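Side-chain contacts in putative sugar binding protein (Salmonella enterica subsp. enterica serovar Typhimurium, PDB 3KNZ), which probably binds sugar phosphates or related carbohydrate derivatives through SIS domains, and may have a GlmS-like isomerising activity: residues L243-L246 with E247-C251; T60-H63 with G64-A68; T233-G236 with T237-E240; D323-V326 with F327-I331. All blocks are in the same frame, centred on the assembly; numbering follows the deposited sequence.

Contact 1 (L243-L246 with E247-C251)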
ATOM      1  N   LEU A 243      -4.202   4.395 -12.130  1.00 24.82           N
ATOM      2  CA  LEU A 243      -2.973   5.080 -12.482  1.00 24.39           C
ATOM      3  C   LEU A 243      -2.932   5.467 -13.955  1.00 24.23           C
ATOM      4  O   LEU A 243      -2.528   6.577 -14.276  1.00 24.25           O
ATOM      5  CB  LEU A 243      -1.748   4.226 -12.112  1.00 24.36           C
ATOM      6  CG  LEU A 243      -0.394   4.861 -12.474  1.00 25.33           C
ATOM      7  CD1 LEU A 243      -0.288   6.253 -11.853  1.00 20.16           C
ATOM      8  CD2 LEU A 243       0.792   3.984 -12.068  1.00 22.61           C
ATOM      9  N   LYS A 244      -3.365   4.581 -14.852  1.00 25.06           N
ATOM     10  CA  LYS A 244      -3.308   4.899 -16.284  1.00 25.86           C
ATOM     11  C   LYS A 244      -4.288   6.005 -16.660  1.00 25.95           C
ATOM     12  O   LYS A 244      -3.946   6.895 -17.442  1.00 26.41           O
ATOM     13  CB  LYS A 244      -3.555   3.676 -17.166  1.00 25.75           C
ATOM     14  CG  LYS A 244      -2.706   2.471 -16.838  1.00 30.61           C
ATOM     15  CD  LYS A 244      -1.228   2.773 -16.655  1.00 35.29           C
ATOM     16  CE  LYS A 244      -0.535   3.114 -17.936  1.00 35.63           C
ATOM     17  NZ  LYS A 244       0.920   3.184 -17.673  1.00 39.12           N
HETATM   18  N   MSE A 245      -5.499   5.954 -16.112  1.00 25.94           N
HETATM   19  CA  MSE A 245      -6.500   6.987 -16.400  1.00 26.01           C
HETATM   20  C   MSE A 245      -6.038   8.342 -15.876  1.00 26.45           C
HETATM   21  O   MSE A 245      -6.233   9.354 -16.538  1.00 26.35           O
HETATM   22  CB  MSE A 245      -7.854   6.607 -15.812  1.00 25.86           C
HETATM   23  CG  MSE A 245      -8.403   5.338 -16.423  1.00 24.39           C
HETATM   24 SE   MSE A 245     -10.002   4.728 -15.568  0.75 19.08          SE
HETATM   25  CE  MSE A 245     -11.146   6.211 -16.046  1.00 12.29           C
ATOM     26  N   LEU A 246      -5.424   8.359 -14.694  1.00 27.21           N
ATOM     27  CA  LEU A 246      -4.895   9.599 -14.125  1.00 28.16           C
ATOM     28  C   LEU A 246      -3.822  10.156 -15.055  1.00 28.76           C
ATOM     29  O   LEU A 246      -3.808  11.330 -15.409  1.00 27.87           O
ATOM     30  CB  LEU A 246      -4.294   9.338 -12.741  1.00 27.73           C
ATOM     31  CG  LEU A 246      -3.543  10.494 -12.071  1.00 27.88           C
ATOM     32  CD1 LEU A 246      -4.414  11.734 -11.967  1.00 25.82           C
ATOM     33  CD2 LEU A 246      -3.038  10.077 -10.700  1.00 25.73           C
ATOM     34  N   GLU A 247      -2.945   9.259 -15.470  1.00 30.42           N
ATOM     35  CA  GLU A 247      -1.809   9.585 -16.308  1.00 31.93           C
ATOM     36  C   GLU A 247      -2.223  10.092 -17.694  1.00 32.03           C
ATOM     37  O   GLU A 247      -1.535  10.918 -18.282  1.00 32.22           O
ATOM     38  CB  GLU A 247      -0.947   8.325 -16.418  1.00 32.61           C
ATOM     39  CG  GLU A 247       0.497   8.527 -16.809  1.00 37.77           C
ATOM     40  CD  GLU A 247       1.327   7.292 -16.488  1.00 43.58           C
ATOM     41  OE1 GLU A 247       0.917   6.171 -16.858  1.00 46.56           O
ATOM     42  OE2 GLU A 247       2.387   7.441 -15.851  1.00 48.45           O
ATOM     43  N   THR A 248      -3.356   9.612 -18.197  1.00 32.36           N
ATOM     44  CA  THR A 248      -3.829   9.987 -19.530  1.00 32.53           C
ATOM     45  C   THR A 248      -4.870  11.105 -19.525  1.00 32.51           C
ATOM     46  O   THR A 248      -4.749  12.076 -20.264  1.00 32.65           O
ATOM     47  CB  THR A 248      -4.478   8.783 -20.243  1.00 32.78           C
ATOM     48  OG1 THR A 248      -3.616   7.643 -20.168  1.00 32.26           O
ATOM     49  CG2 THR A 248      -4.758   9.126 -21.695  1.00 33.22           C
ATOM     50  N   LEU A 249      -5.908  10.951 -18.708  1.00 32.89           N
ATOM     51  CA  LEU A 249      -6.985  11.934 -18.647  1.00 33.26           C
ATOM     52  C   LEU A 249      -6.529  13.172 -17.888  1.00 33.55           C
ATOM     53  O   LEU A 249      -7.122  14.239 -18.016  1.00 33.79           O
ATOM     54  CB  LEU A 249      -8.242  11.343 -17.982  1.00 33.74           C
ATOM     55  CG  LEU A 249      -8.785  10.003 -18.515  1.00 35.38           C
ATOM     56  CD1 LEU A 249     -10.115   9.672 -17.846  1.00 35.48           C
ATOM     57  CD2 LEU A 249      -8.942  10.009 -20.031  1.00 34.00           C
ATOM     58  N   ARG A 250      -5.475  13.017 -17.091  1.00 33.59           N
ATOM     59  CA  ARG A 250      -4.915  14.112 -16.303  1.00 33.70           C
ATOM     60  C   ARG A 250      -5.890  14.692 -15.269  1.00 34.25           C
ATOM     61  O   ARG A 250      -5.884  15.893 -14.995  1.00 34.39           O
ATOM     62  CB  ARG A 250      -4.362  15.217 -17.213  1.00 33.44           C
ATOM     63  CG  ARG A 250      -3.350  14.733 -18.259  1.00 33.31           C
ATOM     64  CD  ARG A 250      -2.177  13.959 -17.649  1.00 32.61           C
ATOM     65  NE  ARG A 250      -1.359  14.767 -16.749  1.00 30.59           N
ATOM     66  CZ  ARG A 250      -0.378  14.279 -15.991  1.00 30.77           C
ATOM     67  NH1 ARG A 250      -0.093  12.980 -16.011  1.00 27.14           N
ATOM     68  NH2 ARG A 250       0.314  15.089 -15.199  1.00 30.12           N
ATOM     69  N   CYS A 251      -6.726  13.833 -14.697  1.00 34.93           N
ATOM     70  CA  CYS A 251      -7.620  14.234 -13.611  1.00 35.87           C
ATOM     71  C   CYS A 251      -7.696  13.092 -12.579  1.00 33.58           C
ATOM     72  O   CYS A 251      -7.314  11.957 -12.869  1.00 33.10           O
ATOM     73  CB  CYS A 251      -8.980  14.722 -14.129  1.00 36.83           C
ATOM     74  SG  CYS A 251      -9.745  13.701 -15.373  1.00 48.07           S
TER

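Contact 2 (T60-H63 with G64-A68)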
ATOM      1  N   THR A  60       2.994   0.649 -12.418  1.00 23.66           N
ATOM      2  CA  THR A  60       2.522  -0.522 -13.153  1.00 23.20           C
ATOM      3  C   THR A  60       3.204  -1.821 -12.716  1.00 22.80           C
ATOM      4  O   THR A  60       2.559  -2.863 -12.638  1.00 21.41           O
ATOM      5  CB  THR A  60       2.675  -0.328 -14.667  1.00 23.61           C
ATOM      6  OG1 THR A  60       1.851   0.766 -15.086  1.00 22.88           O
ATOM      7  CG2 THR A  60       2.266  -1.598 -15.427  1.00 20.35           C
ATOM      8  N   SER A  61       4.498  -1.751 -12.422  1.00 23.02           N
ATOM      9  CA  SER A  61       5.234  -2.927 -11.975  1.00 23.58           C
ATOM     10  C   SER A  61       4.656  -3.441 -10.665  1.00 22.76           C
ATOM     11  O   SER A  61       4.415  -4.638 -10.504  1.00 22.07           O
ATOM     12  CB  SER A  61       6.715  -2.593 -11.804  1.00 23.78           C
ATOM     13  OG  SER A  61       7.275  -2.163 -13.033  1.00 25.83           O
ATOM     14  N   TYR A  62       4.447  -2.520  -9.732  1.00 23.34           N
ATOM     15  CA  TYR A  62       3.868  -2.834  -8.421  1.00 23.32           C
ATOM     16  C   TYR A  62       2.479  -3.446  -8.548  1.00 22.70           C
ATOM     17  O   TYR A  62       2.160  -4.423  -7.860  1.00 22.56           O
ATOM     18  CB  TYR A  62       3.829  -1.566  -7.555  1.00 23.71           C
ATOM     19  CG  TYR A  62       2.931  -1.623  -6.333  1.00 23.33           C
ATOM     20  CD1 TYR A  62       3.294  -2.340  -5.201  1.00 24.51           C
ATOM     21  CD2 TYR A  62       1.736  -0.908  -6.301  1.00 25.25           C
ATOM     22  CE1 TYR A  62       2.467  -2.369  -4.076  1.00 27.08           C
ATOM     23  CE2 TYR A  62       0.905  -0.934  -5.196  1.00 27.38           C
ATOM     24  CZ  TYR A  62       1.273  -1.659  -4.086  1.00 28.25           C
ATOM     25  OH  TYR A  62       0.428  -1.657  -2.997  1.00 31.96           O
ATOM     26  N   HIS A  63       1.662  -2.875  -9.433  1.00 22.53           N
ATOM     27  CA  HIS A  63       0.312  -3.391  -9.666  1.00 22.89           C
ATOM     28  C   HIS A  63       0.360  -4.796 -10.262  1.00 22.56           C
ATOM     29  O   HIS A  63      -0.393  -5.673  -9.856  1.00 22.49           O
ATOM     30  CB  HIS A  63      -0.471  -2.467 -10.582  1.00 22.84           C
ATOM     31  CG  HIS A  63      -0.582  -1.070 -10.066  1.00 24.02           C
ATOM     32  ND1 HIS A  63      -0.446   0.036 -10.875  1.00 22.83           N
ATOM     33  CD2 HIS A  63      -0.775  -0.600  -8.810  1.00 22.11           C
ATOM     34  CE1 HIS A  63      -0.594   1.128 -10.146  1.00 26.01           C
ATOM     35  NE2 HIS A  63      -0.787   0.770  -8.888  1.00 22.71           N
ATOM     36  N   GLY A  64       1.248  -4.999 -11.226  1.00 21.44           N
ATOM     37  CA  GLY A  64       1.426  -6.308 -11.816  1.00 22.14           C
ATOM     38  C   GLY A  64       1.733  -7.331 -10.744  1.00 22.49           C
ATOM     39  O   GLY A  64       1.270  -8.475 -10.815  1.00 22.47           O
ATOM     40  N   ALA A  65       2.523  -6.918  -9.755  1.00 22.89           N
ATOM     41  CA  ALA A  65       2.867  -7.777  -8.623  1.00 23.19           C
ATOM     42  C   ALA A  65       1.624  -8.074  -7.800  1.00 23.36           C
ATOM     43  O   ALA A  65       1.371  -9.221  -7.433  1.00 24.39           O
ATOM     44  CB  ALA A  65       3.934  -7.125  -7.749  1.00 22.83           C
ATOM     45  N   LEU A  66       0.837  -7.047  -7.505  1.00 23.78           N
ATOM     46  CA  LEU A  66      -0.390  -7.260  -6.737  1.00 23.61           C
ATOM     47  C   LEU A  66      -1.296  -8.272  -7.452  1.00 24.07           C
ATOM     48  O   LEU A  66      -1.810  -9.216  -6.836  1.00 24.91           O
ATOM     49  CB  LEU A  66      -1.137  -5.939  -6.510  1.00 22.64           C
ATOM     50  CG  LEU A  66      -0.477  -4.934  -5.554  1.00 23.54           C
ATOM     51  CD1 LEU A  66      -1.192  -3.587  -5.600  1.00 17.24           C
ATOM     52  CD2 LEU A  66      -0.431  -5.490  -4.130  1.00 17.16           C
ATOM     53  N   THR A  67      -1.459  -8.076  -8.757  1.00 23.66           N
ATOM     54  CA  THR A  67      -2.320  -8.915  -9.588  1.00 23.52           C
ATOM     55  C   THR A  67      -1.918 -10.403  -9.617  1.00 24.19           C
ATOM     56  O   THR A  67      -2.784 -11.280  -9.614  1.00 24.23           O
ATOM     57  CB  THR A  67      -2.390  -8.328 -11.024  1.00 23.81           C
ATOM     58  OG1 THR A  67      -3.106  -7.085 -10.989  1.00 22.44           O
ATOM     59  CG2 THR A  67      -3.090  -9.277 -11.993  1.00 21.71           C
ATOM     60  N   ALA A  68      -0.617 -10.680  -9.615  1.00 24.39           N
ATOM     61  CA  ALA A  68      -0.112 -12.061  -9.671  1.00 24.73           C
ATOM     62  C   ALA A  68       0.183 -12.712  -8.307  1.00 24.56           C
ATOM     63  O   ALA A  68       0.498 -13.903  -8.244  1.00 24.89           O
ATOM     64  CB  ALA A  68       1.160 -12.111 -10.552  1.00 23.52           C
TER

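Contact 3 (T233-G236 with T237-E240)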
ATOM      1  N   THR A 233      -9.914  -9.744  -5.300  1.00 24.57           N
ATOM      2  CA  THR A 233      -9.289 -10.470  -6.406  1.00 24.36           C
ATOM      3  C   THR A 233      -8.938  -9.623  -7.637  1.00 24.79           C
ATOM      4  O   THR A 233      -8.260 -10.106  -8.547  1.00 25.58           O
ATOM      5  CB  THR A 233     -10.184 -11.610  -6.858  1.00 24.13           C
ATOM      6  OG1 THR A 233     -11.491 -11.090  -7.121  1.00 24.60           O
ATOM      7  CG2 THR A 233     -10.259 -12.678  -5.779  1.00 20.66           C
ATOM      8  N   LEU A 234      -9.399  -8.375  -7.678  1.00 24.34           N
ATOM      9  CA  LEU A 234      -9.085  -7.483  -8.794  1.00 24.48           C
ATOM     10  C   LEU A 234      -8.498  -6.149  -8.304  1.00 24.12           C
ATOM     11  O   LEU A 234      -8.598  -5.120  -8.979  1.00 22.70           O
ATOM     12  CB  LEU A 234     -10.334  -7.246  -9.659  1.00 24.62           C
ATOM     13  CG  LEU A 234     -10.872  -8.465 -10.420  1.00 23.55           C
ATOM     14  CD1 LEU A 234     -12.157  -8.128 -11.167  1.00 18.70           C
ATOM     15  CD2 LEU A 234      -9.821  -9.000 -11.382  1.00 20.41           C
ATOM     16  N   PHE A 235      -7.876  -6.168  -7.129  1.00 24.05           N
ATOM     17  CA  PHE A 235      -7.321  -4.949  -6.571  1.00 24.04           C
ATOM     18  C   PHE A 235      -6.214  -4.403  -7.467  1.00 23.76           C
ATOM     19  O   PHE A 235      -6.168  -3.206  -7.743  1.00 23.32           O
ATOM     20  CB  PHE A 235      -6.833  -5.173  -5.141  1.00 24.07           C
ATOM     21  CG  PHE A 235      -6.249  -3.944  -4.505  1.00 25.54           C
ATOM     22  CD1 PHE A 235      -7.050  -2.851  -4.221  1.00 25.45           C
ATOM     23  CD2 PHE A 235      -4.900  -3.885  -4.180  1.00 26.15           C
ATOM     24  CE1 PHE A 235      -6.525  -1.712  -3.633  1.00 24.47           C
ATOM     25  CE2 PHE A 235      -4.372  -2.756  -3.577  1.00 25.44           C
ATOM     26  CZ  PHE A 235      -5.192  -1.664  -3.312  1.00 24.88           C
ATOM     27  N   GLY A 236      -5.331  -5.280  -7.934  1.00 24.23           N
ATOM     28  CA  GLY A 236      -4.255  -4.861  -8.836  1.00 23.77           C
ATOM     29  C   GLY A 236      -4.811  -4.206 -10.089  1.00 23.92           C
ATOM     30  O   GLY A 236      -4.233  -3.244 -10.608  1.00 24.39           O
ATOM     31  N   THR A 237      -5.951  -4.723 -10.553  1.00 22.99           N
ATOM     32  CA  THR A 237      -6.639  -4.228 -11.740  1.00 23.02           C
ATOM     33  C   THR A 237      -7.143  -2.794 -11.615  1.00 23.17           C
ATOM     34  O   THR A 237      -6.915  -1.983 -12.507  1.00 23.13           O
ATOM     35  CB  THR A 237      -7.848  -5.108 -12.067  1.00 22.96           C
ATOM     36  OG1 THR A 237      -7.423  -6.471 -12.183  1.00 21.50           O
ATOM     37  CG2 THR A 237      -8.523  -4.642 -13.358  1.00 21.33           C
ATOM     38  N   VAL A 238      -7.849  -2.490 -10.529  1.00 24.21           N
ATOM     39  CA  VAL A 238      -8.373  -1.125 -10.312  1.00 24.97           C
ATOM     40  C   VAL A 238      -7.254  -0.144  -9.952  1.00 24.56           C
ATOM     41  O   VAL A 238      -7.370   1.044 -10.229  1.00 24.08           O
ATOM     42  CB  VAL A 238      -9.519  -1.062  -9.252  1.00 25.36           C
ATOM     43  CG1 VAL A 238     -10.721  -1.904  -9.721  1.00 24.50           C
ATOM     44  CG2 VAL A 238      -9.043  -1.511  -7.888  1.00 22.63           C
ATOM     45  N   GLN A 239      -6.176  -0.644  -9.354  1.00 24.17           N
ATOM     46  CA  GLN A 239      -5.021   0.200  -9.036  1.00 24.70           C
ATOM     47  C   GLN A 239      -4.320   0.650 -10.316  1.00 24.91           C
ATOM     48  O   GLN A 239      -4.017   1.837 -10.489  1.00 25.06           O
ATOM     49  CB  GLN A 239      -4.043  -0.548  -8.130  1.00 24.67           C
ATOM     50  CG  GLN A 239      -4.515  -0.662  -6.706  1.00 24.81           C
ATOM     51  CD  GLN A 239      -4.321   0.632  -5.951  1.00 26.90           C
ATOM     52  OE1 GLN A 239      -3.189   1.029  -5.674  1.00 28.14           O
ATOM     53  NE2 GLN A 239      -5.417   1.282  -5.590  1.00 23.56           N
ATOM     54  N   GLU A 240      -4.073  -0.309 -11.208  1.00 25.07           N
ATOM     55  CA  GLU A 240      -3.413  -0.040 -12.485  1.00 24.75           C
ATOM     56  C   GLU A 240      -4.309   0.780 -13.384  1.00 24.69           C
ATOM     57  O   GLU A 240      -3.842   1.683 -14.075  1.00 25.71           O
ATOM     58  CB  GLU A 240      -3.038  -1.346 -13.193  1.00 25.37           C
ATOM     59  CG  GLU A 240      -2.477  -1.183 -14.617  1.00 25.07           C
ATOM     60  CD  GLU A 240      -1.163  -0.426 -14.674  1.00 25.61           C
ATOM     61  OE1 GLU A 240      -0.638  -0.042 -13.608  1.00 28.04           O
ATOM     62  OE2 GLU A 240      -0.648  -0.225 -15.795  1.00 25.21           O
TER

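Contact 4 (D323-V326 with F327-I331)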
ATOM      1  N   ASP A 323      -8.390 -17.284 -12.196  1.00 24.58           N
ATOM      2  CA  ASP A 323      -6.993 -16.893 -12.133  1.00 23.94           C
ATOM      3  C   ASP A 323      -6.631 -15.906 -13.239  1.00 23.61           C
ATOM      4  O   ASP A 323      -5.889 -14.952 -13.007  1.00 23.67           O
ATOM      5  CB  ASP A 323      -6.089 -18.129 -12.242  1.00 23.90           C
ATOM      6  CG  ASP A 323      -6.228 -19.077 -11.053  1.00 24.64           C
ATOM      7  OD1 ASP A 323      -6.197 -18.601  -9.896  1.00 24.45           O
ATOM      8  OD2 ASP A 323      -6.340 -20.303 -11.277  1.00 26.46           O
ATOM      9  N   PHE A 324      -7.193 -16.103 -14.428  1.00 22.88           N
ATOM     10  CA  PHE A 324      -6.772 -15.313 -15.579  1.00 22.86           C
ATOM     11  C   PHE A 324      -7.698 -14.186 -16.013  1.00 22.58           C
ATOM     12  O   PHE A 324      -7.375 -13.453 -16.947  1.00 22.19           O
ATOM     13  CB  PHE A 324      -6.464 -16.258 -16.740  1.00 23.27           C
ATOM     14  CG  PHE A 324      -5.640 -17.449 -16.322  1.00 23.05           C
ATOM     15  CD1 PHE A 324      -4.419 -17.267 -15.686  1.00 22.79           C
ATOM     16  CD2 PHE A 324      -6.086 -18.739 -16.547  1.00 21.08           C
ATOM     17  CE1 PHE A 324      -3.652 -18.358 -15.278  1.00 23.52           C
ATOM     18  CE2 PHE A 324      -5.327 -19.828 -16.143  1.00 24.11           C
ATOM     19  CZ  PHE A 324      -4.104 -19.635 -15.512  1.00 23.18           C
ATOM     20  N   ALA A 325      -8.821 -14.017 -15.322  1.00 22.14           N
ATOM     21  CA  ALA A 325      -9.732 -12.919 -15.642  1.00 21.95           C
ATOM     22  C   ALA A 325      -9.027 -11.564 -15.466  1.00 21.88           C
ATOM     23  O   ALA A 325      -9.495 -10.538 -15.955  1.00 21.98           O
ATOM     24  CB  ALA A 325     -10.973 -12.989 -14.775  1.00 21.41           C
ATOM     25  N   VAL A 326      -7.901 -11.557 -14.766  1.00 22.00           N
ATOM     26  CA  VAL A 326      -7.161 -10.317 -14.564  1.00 22.76           C
ATOM     27  C   VAL A 326      -6.727  -9.705 -15.908  1.00 23.09           C
ATOM     28  O   VAL A 326      -6.612  -8.485 -16.033  1.00 23.43           O
ATOM     29  CB  VAL A 326      -5.946 -10.520 -13.624  1.00 22.99           C
ATOM     30  CG1 VAL A 326      -6.423 -10.984 -12.249  1.00 20.24           C
ATOM     31  CG2 VAL A 326      -4.956 -11.504 -14.221  1.00 22.31           C
ATOM     32  N   PHE A 327      -6.510 -10.546 -16.915  1.00 23.48           N
ATOM     33  CA  PHE A 327      -6.121 -10.060 -18.238  1.00 23.19           C
ATOM     34  C   PHE A 327      -7.306  -9.421 -18.989  1.00 23.57           C
ATOM     35  O   PHE A 327      -7.113  -8.683 -19.957  1.00 23.77           O
ATOM     36  CB  PHE A 327      -5.543 -11.205 -19.081  1.00 23.42           C
ATOM     37  CG  PHE A 327      -4.307 -11.857 -18.492  1.00 23.10           C
ATOM     38  CD1 PHE A 327      -3.071 -11.228 -18.557  1.00 23.07           C
ATOM     39  CD2 PHE A 327      -4.372 -13.117 -17.926  1.00 23.87           C
ATOM     40  CE1 PHE A 327      -1.935 -11.830 -18.038  1.00 21.63           C
ATOM     41  CE2 PHE A 327      -3.237 -13.723 -17.410  1.00 23.69           C
ATOM     42  CZ  PHE A 327      -2.021 -13.075 -17.460  1.00 23.65           C
ATOM     43  N   GLU A 328      -8.528  -9.712 -18.542  1.00 23.84           N
ATOM     44  CA  GLU A 328      -9.744  -9.196 -19.182  1.00 23.48           C
ATOM     45  C   GLU A 328     -10.252  -7.895 -18.590  1.00 23.46           C
ATOM     46  O   GLU A 328     -10.514  -6.938 -19.319  1.00 23.23           O
ATOM     47  CB  GLU A 328     -10.895 -10.210 -19.077  1.00 23.72           C
ATOM     48  CG  GLU A 328     -10.770 -11.467 -19.923  1.00 24.26           C
ATOM     49  CD  GLU A 328     -11.999 -12.360 -19.804  1.00 25.78           C
ATOM     50  OE1 GLU A 328     -12.719 -12.528 -20.810  1.00 26.67           O
ATOM     51  OE2 GLU A 328     -12.271 -12.863 -18.699  1.00 26.93           O
ATOM     52  N   TYR A 329     -10.428  -7.868 -17.270  1.00 23.15           N
ATOM     53  CA  TYR A 329     -11.010  -6.696 -16.605  1.00 22.77           C
ATOM     54  C   TYR A 329     -10.201  -5.383 -16.661  1.00 22.74           C
ATOM     55  O   TYR A 329     -10.752  -4.317 -16.405  1.00 23.04           O
ATOM     56  CB  TYR A 329     -11.412  -7.048 -15.164  1.00 22.68           C
ATOM     57  CG  TYR A 329     -12.633  -7.941 -15.109  1.00 22.14           C
ATOM     58  CD1 TYR A 329     -13.910  -7.399 -15.167  1.00 22.17           C
ATOM     59  CD2 TYR A 329     -12.515  -9.323 -15.022  1.00 22.99           C
ATOM     60  CE1 TYR A 329     -15.039  -8.204 -15.130  1.00 20.32           C
ATOM     61  CE2 TYR A 329     -13.643 -10.137 -14.980  1.00 21.54           C
ATOM     62  CZ  TYR A 329     -14.902  -9.567 -15.039  1.00 21.28           C
ATOM     63  OH  TYR A 329     -16.035 -10.350 -15.007  1.00 18.46           O
ATOM     64  N   ILE A 330      -8.915  -5.440 -16.998  1.00 22.72           N
ATOM     65  CA  ILE A 330      -8.113  -4.209 -17.105  1.00 22.07           C
ATOM     66  C   ILE A 330      -8.320  -3.525 -18.464  1.00 22.11           C
ATOM     67  O   ILE A 330      -8.074  -2.323 -18.613  1.00 21.70           O
ATOM     68  CB  ILE A 330      -6.601  -4.488 -16.915  1.00 21.93           C
ATOM     69  CG1 ILE A 330      -5.785  -3.183 -16.941  1.00 21.97           C
ATOM     70  CG2 ILE A 330      -6.098  -5.424 -18.001  1.00 20.45           C
ATOM     71  CD1 ILE A 330      -6.243  -2.108 -15.943  1.00 18.32           C
ATOM     72  N   ILE A 331      -8.786  -4.302 -19.443  1.00 22.44           N
ATOM     73  CA  ILE A 331      -8.987  -3.826 -20.816  1.00 22.38           C
ATOM     74  C   ILE A 331      -9.976  -2.663 -20.954  1.00 22.58           C
ATOM     75  O   ILE A 331      -9.661  -1.673 -21.615  1.00 22.20           O
ATOM     76  CB  ILE A 331      -9.345  -5.008 -21.769  1.00 22.73           C
ATOM     77  CG1 ILE A 331      -8.091  -5.871 -21.984  1.00 22.62           C
ATOM     78  CG2 ILE A 331      -9.871  -4.490 -23.102  1.00 20.47           C
ATOM     79  CD1 ILE A 331      -8.305  -7.151 -22.736  1.00 22.06           C
TER

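Contact 1 (L243-L246 with E247-C251)
Met245, present as selenomethionine, and Leu249 lie side by side on the packed flank of helix 235-249, with CE of Met245 4.0 Å from CD1 of Leu249. Both side chains press on Ile226 of strand 225-230, and Met245 also reaches Leu336 and Cys337 of helix 326-339. Beneath them the backbone bond from Leu249 N to Met245 O is short, 2.7 Å. Next to this flank, Lys244 O serves two donors of one residue: the Thr248 N-H approaches from one face of its carbonyl plane, and Thr248 OG1, at 2.8 Å, from the other. The hydroxyl folds back over the turn because it sits beside its own backbone N (chi1 -50°).

The other side is looser, and there the second subunit is met. The Lys244 chain, kinked twice at chi2 and chi3, runs alongside the extended Glu247 and brings NZ to 3.1 Å from OE1 of Glu247 in a salt bridge. Exposed Arg250 leaves the helix with positive phi, and its N gives only a weak bond, 2.9 Å, to Leu246 O. The chemistry thus divides the helix end in two: apolar contacts fasten it to its own sheet and to helix 326-339, while Glu247 shares its carboxylate between Lys244 and Asn267 of the second subunit, and Arg250 turns mostly to Tyr266 and Asn267 of that subunit.

Contact 2 (T60-H63 with G64-A68)
Tyr62 and Leu66, one turn apart on helix 59-76, make the apolar part of this contact by a CH-pi approach. Leu66 CG stands over one face of the phenol ring, displaced toward its rim, 4.2 Å from the Tyr62 ring centroid and 18° off the normal. The CD1 methyl of Leu66 comes closer still, 3.4 Å from CE2 of Tyr62. With CG opposite the backbone N (chi1 164°), the ring stands out from the helix, and its face is presented to Leu66. The same CD1 methyl meets the His63 imidazole at its edge, near the ring plane, with Leu66 CD1 4.4 Å from His63 CD2. Val82 of strand 80-83 and Met87 of the second subunit pack on Leu66 as well.

Backbone hydrogen bonds form the second group. Gly64 N reaches Thr60 O at 2.9 Å, Leu66 N reaches Tyr62 O at 3.0 Å, and Thr67 N reaches His63 O at 2.8 Å with a fairly straight N-H...O angle of 167°.

Polar side chains form the third, and they look outward from the helix. His63 ND1 and Thr60 OG1 bond to the two carboxylate oxygens of Glu240, Ser61 OG to Gln106, and Thr67 OG1 to Tyr162. In SIS domains the start of such a helix commonly borders the sugar-phosphate pocket, a role that is plausible here. Chemically, the helix is two-sided: an aromatic and aliphatic pair faces the sheet edge and the dimer partner, whereas hydroxyls and the imidazole tie it to helices 235-249 and 161-179 and to Gln106 after strand 99-105.

Contact 3 (T233-G236 with T237-E240)
Gln239 N donates to Phe235 O at 3.0 Å, the carbonyl being met nearly along the C=O axis, and this backbone bond holds together the two residues whose side chains stack above it. The Gln239 chain lies over one face of the Phe235 ring: CG is 3.7 Å from the ring centroid and 16° off its normal, a CH-pi contact. Beyond CG the chain bends at chi2 (-77°), which lays the amide nearly flat on the ring, the two planes being 13° apart, with NE2 of Gln239 3.7 Å from CE1 of Phe235. The amide nitrogen also gives a weak hydrogen bond to Gly255 O. Phe86 of the second subunit meets the Phe235 ring edge-to-face.

On another side of the turn, Leu234, at the N-cap position, runs alongside Thr237, its CD2 3.6 Å from OG1 of Thr237. Leu234 O accepts from Val238 N at 3.1 Å, and both side chains of the Leu234-Thr237 pair rest on Leu278 of strand 273-278. Gly236 O receives Glu240 N at 3.0 Å, while the Glu240 side chain leads off toward helix 59-76. These are the opening turns of the crossover helix in a beta-alpha-beta unit, strand 225-230, helix 235-249 and strand 253-257, as expected of the parallel alpha/beta fold of a SIS domain.

Contact 4 (D323-V326 with F327-I331)
Phe324 and Phe327 run alongside each other in a common direction at the apolar centre of this turn. CB of Phe324 sits in the plane of the Phe327 ring at its edge, 4.0 Å from CD2 of Phe327. A face of that same ring is met by Val326, whose CG2 lies 4.3 Å from the Phe327 centroid and 18° off the normal. With CG1 beside the backbone N (chi1 -61°), CG2 is left between N and the carbonyl carbon, the side that faces the Phe327 ring. Farther out, the Ala325 methyl touches the edge of the Tyr329 ring, in its plane, 3.9 Å from CE2 of Tyr329.

The polar layer follows. Ala325 O accepts two N-H groups: Tyr329 N at 3.1 Å approaches almost end-on to the carbonyl, whereas Glu328 N at 2.9 Å comes from well above its plane. Phe327 N bonds to Phe324 O at 3.0 Å, again from above the plane. At the outermost edge the Glu328 carboxylate takes the backbone N-H groups of Val319 and Asn320, and Tyr329 OH pairs with Asn320. The geometry is that of a chain turning into a helix, with i+3 and i+4 bonds sharing Ala325 O; here it starts the last modelled helix, 326-339, which packs against helices 59-76, 161-179 and 185-215 and Leu234, between the two parallel-sheet halves of the protein.

In the fold
Each contact is local and closes just one or two helical turns, and the four follow in series without nesting or crossing. Contact 2 comes first, on helix 59-76 after strand 52-56 of the first parallel sheet. Contacts 3 and 1 then occupy the start and end of helix 235-249, next to the second sheet, their segments separated by a short gap. Contact 4 opens the last modelled helix, 326-339. Contacts 2 and 3 are joined through polar side chains between helices 59-76 and 235-249, which links the two sheet halves. Leu243 and Lys244 of contact 1 also pack on contact 2. Contact 4 touches contact 2 through Val326 and Thr67, and contact 3 through Leu234 and Thr237.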